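Local coordinates for methionine gamma-lyase (Trichomonas vaginalis, PDB 1E5E), which belongs to the pyridoxal-phosphate-dependent enzymes of the Cys/Met metabolism family and assembles as four copies of one chain, at residues S85-G88 / A89-A92; V235-K238 / D239-S243. All coordinates share one frame; numbering follows the deposited sequence.

Interaction 1. Residues S85-G88 / A89-A92. With PPJ (N-(hydroxy{3-hydroxy-2-methyl-5-[(phosphonooxy)methyl]pyridin-4-yl}methyl)norvaline), chain C.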
# COMPACT_ATOMS: atom_id res chain seq x y z
N SER A 85 16.02 -4.87 -6.61
CA SER A 85 16.87 -5.50 -5.64
C SER A 85 18.30 -5.02 -5.88
O SER A 85 18.65 -4.59 -6.98
CB SER A 85 16.91 -7.02 -5.61
OG SER A 85 17.43 -7.51 -6.83
N GLY A 86 19.03 -5.03 -4.78
CA GLY A 86 20.47 -4.67 -4.87
C GLY A 86 21.12 -5.59 -5.91
O GLY A 86 21.87 -5.11 -6.74
N MET A 87 20.80 -6.91 -5.93
CA MET A 87 21.41 -7.76 -6.98
C MET A 87 21.05 -7.28 -8.37
O MET A 87 21.85 -7.27 -9.33
CB MET A 87 21.01 -9.23 -6.76
CG MET A 87 21.63 -9.95 -5.56
SD MET A 87 23.40 -9.53 -5.33
CE MET A 87 24.10 -10.21 -6.85
N GLY A 88 19.77 -6.84 -8.53
CA GLY A 88 19.35 -6.34 -9.85
C GLY A 88 20.11 -5.09 -10.27
O GLY A 88 20.29 -4.83 -11.46
N ALA A 89 20.47 -4.23 -9.31
CA ALA A 89 21.23 -3.05 -9.60
C ALA A 89 22.64 -3.48 -10.06
O ALA A 89 23.09 -2.99 -11.10
CB ALA A 89 21.39 -2.12 -8.41
N ILE A 90 23.23 -4.43 -9.34
CA ILE A 90 24.55 -4.92 -9.73
C ILE A 90 24.51 -5.60 -11.12
O ILE A 90 25.32 -5.30 -12.01
CB ILE A 90 25.14 -5.86 -8.67
CG1 ILE A 90 25.43 -5.07 -7.36
CG2 ILE A 90 26.44 -6.47 -9.19
CD1 ILE A 90 25.37 -5.98 -6.14
N ALA A 91 23.55 -6.48 -11.32
CA ALA A 91 23.44 -7.24 -12.53
C ALA A 91 23.11 -6.35 -13.71
O ALA A 91 23.71 -6.49 -14.78
CB ALA A 91 22.37 -8.31 -12.32
N ALA A 92 22.18 -5.40 -13.56
CA ALA A 92 21.79 -4.57 -14.70
C ALA A 92 22.98 -3.73 -15.14
O ALA A 92 23.15 -3.45 -16.33
CB ALA A 92 20.62 -3.65 -14.35
N1 PPJ C . 25.25 -5.46 -1.98
C2 PPJ C . 25.54 -5.58 -0.66
C6 PPJ C . 24.26 -6.20 -2.55
C2A PPJ C . 26.75 -5.22 -0.06
C3 PPJ C . 24.64 -6.37 0.09
O3 PPJ C . 25.01 -6.58 1.32
C4 PPJ C . 23.50 -6.96 -0.45
C4A PPJ C . 22.67 -7.75 0.41
C5 PPJ C . 23.31 -6.95 -1.83
N PPJ C . 23.11 -8.35 1.53
C5A PPJ C . 22.11 -7.37 -2.49
OP4 PPJ C . 21.18 -6.50 -2.27
P PPJ C . 19.72 -7.13 -2.30
OP1 PPJ C . 18.74 -5.89 -2.12
OP2 PPJ C . 19.59 -8.16 -1.13
OP3 PPJ C . 19.41 -7.86 -3.68
CA PPJ C . 22.32 -9.02 2.41
CB PPJ C . 21.30 -9.98 1.97
C PPJ C . 23.04 -9.51 3.55
CG PPJ C . 21.65 -11.28 1.33
CD PPJ C . 21.52 -12.34 2.31
O PPJ C . 24.31 -9.33 3.58
OXT PPJ C . 22.44 -9.68 4.70
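Ile90 CD1 passes 4.1 Å from Met87 SD, one turn back on helix 86-97, and both side chains reach on to the bound PPJ (N-(hydroxy{3-hydroxy-2-methyl-5-[(phosphonooxy)methyl]pyridin-4-yl}methyl)norvaline). SD lies 3.8 Å from PPJ C5A, the carbon between ring and phosphate, while Ile90 CD1 comes 3.8 Å from PPJ C6 on the ring. The methionine chain gets there by folding back at chi2 (-40°) and chi3 (-64°). Two backbone amides of the first turn hold the phosphate: Gly86 N donates to PPJ OP1 and Met87 N to OP3, each at 2.8 Å. Behind them, Ser85 is the N-cap; its first torsion sets OG between the backbone N and the carbonyl carbon, where it accepts from Gly88 N at 3.0 Å and also bonds to Gly242 O of the second subunit. The backbone bonds Ile90 N to Gly86 O and Ala91 N to Met87 O continue the helical pattern behind the two phosphate-binding amides. Arg373, Ser206 and Thr208, with Tyr56 and Arg58 of the second subunit, give PPJ further hydrogen bonds. The PPJ phosphate, set at the N-terminal end of a helix with two oxygens taken by main-chain N-H groups, is probably stabilised by the helix dipole as well, a familiar way for PLP-dependent folds to bind phosphate groups.

Interaction 2. Residues V235-K238 / D239-S243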
# COMPACT_ATOMS: atom_id res chain seq x y z
N VAL A 235 18.88 -1.20 -21.69
CA VAL A 235 19.31 -2.57 -21.86
C VAL A 235 19.23 -3.38 -20.56
O VAL A 235 18.53 -4.38 -20.52
CB VAL A 235 20.76 -2.61 -22.37
CG1 VAL A 235 21.29 -4.03 -22.48
CG2 VAL A 235 20.84 -1.92 -23.74
N GLY A 236 19.98 -2.98 -19.53
CA GLY A 236 19.99 -3.73 -18.28
C GLY A 236 18.60 -3.90 -17.65
O GLY A 236 18.32 -4.97 -17.08
N ILE A 237 17.85 -2.82 -17.55
CA ILE A 237 16.55 -2.88 -16.89
C ILE A 237 15.46 -3.40 -17.82
O ILE A 237 14.75 -4.34 -17.52
CB ILE A 237 16.12 -1.50 -16.35
CG1 ILE A 237 17.16 -0.94 -15.35
CG2 ILE A 237 14.75 -1.61 -15.65
CD1 ILE A 237 17.52 -1.91 -14.26
N LYS A 238 15.32 -2.72 -18.93
CA LYS A 238 14.28 -2.95 -19.91
C LYS A 238 14.31 -4.35 -20.51
O LYS A 238 13.22 -4.87 -20.71
CB LYS A 238 14.29 -1.86 -20.99
CG LYS A 238 13.31 -2.08 -22.14
CD LYS A 238 13.26 -0.91 -23.12
CE LYS A 238 14.14 -1.15 -24.35
NZ LYS A 238 13.89 -2.51 -24.94
N ASP A 239 15.44 -4.94 -20.84
CA ASP A 239 15.48 -6.24 -21.48
C ASP A 239 16.11 -7.32 -20.60
O ASP A 239 15.55 -8.41 -20.58
CB ASP A 239 16.30 -6.29 -22.78
CG ASP A 239 15.81 -5.30 -23.81
OD1 ASP A 239 14.64 -4.86 -23.70
OD2 ASP A 239 16.54 -4.93 -24.75
N ILE A 240 17.30 -7.03 -20.08
CA ILE A 240 18.07 -8.11 -19.47
C ILE A 240 17.60 -8.49 -18.08
O ILE A 240 17.60 -9.70 -17.84
CB ILE A 240 19.58 -7.75 -19.43
CG1 ILE A 240 20.05 -7.54 -20.87
CG2 ILE A 240 20.37 -8.80 -18.70
CD1 ILE A 240 21.48 -7.10 -21.06
N THR A 241 17.43 -7.56 -17.15
CA THR A 241 17.04 -8.06 -15.83
C THR A 241 15.52 -8.03 -15.68
O THR A 241 14.98 -8.67 -14.79
CB THR A 241 17.68 -7.28 -14.68
OG1 THR A 241 17.32 -5.90 -14.78
CG2 THR A 241 19.19 -7.44 -14.77
N GLY A 242 14.91 -6.95 -16.18
CA GLY A 242 13.48 -6.75 -15.90
C GLY A 242 13.31 -6.53 -14.41
O GLY A 242 12.23 -6.79 -13.85
N SER A 243 14.35 -5.95 -13.78
CA SER A 243 14.31 -5.67 -12.35
C SER A 243 13.62 -4.32 -12.15
O SER A 243 14.23 -3.27 -11.92
CB SER A 243 15.73 -5.66 -11.77
OG SER A 243 15.68 -5.51 -10.36
O HOH W 1 16.40 -2.69 -26.51
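Lys238 and Asp239 run side by side off the last turns of helix 226-241 and meet in a salt bridge. From CB, 3.3 Å from Asp239 N, the lysine chain starts extended, with CG anti to the backbone N (chi1 175°) and 3.5 Å from Asp239 OD1. Bends at chi3 and chi4 then bring the end round to the carboxylate: CE passes 3.8 Å from OD1, and NZ meets OD1 at 2.8 Å on its syn side, only 18° out of the carboxylate plane. A water accepts from NZ and donates to Asp239 OD2, so the ammonium reaches one carboxylate oxygen directly and the other through the water. On the backbone the helix widens into pi-type turns: Ile240 N reaches Val235 O at 3.0 Å, and that oxygen also takes Asp239 N. Gly236 O is gripped twice, by Thr241 N and Thr241 OG1, from opposite faces of its plane; OG1 in turn accepts from Ser243 N at 3.1 Å, an ST turn. Gly242, with phi 65°, ends the helix, and its O bonds to Ser243 OG of the second subunit. With two donors on Gly236 O and Thr241 OG1 accepting from Ser243 N, hydrogen bonds fix the chain's exit from the helix where the subunits meet.

From the N terminus, strand 79-83 leads straight into interaction 1 at the start of helix 86-97. Strand 220-224, the antiparallel neighbour of strand 79-83 in the seven-stranded sheet, precedes helix 226-241, whose end holds interaction 2. Each contact closes only a local turn, and the two follow in series without nesting or crossing. They meet where the helices pack: Ala92 CB lies 3.6 Å from Ile237 CD1, and Gly88 CA 3.8 Å from Ser243 OG. Both reach the second subunit, so the helix start at the PPJ phosphate and the helix end at 235-243 share one subunit interface.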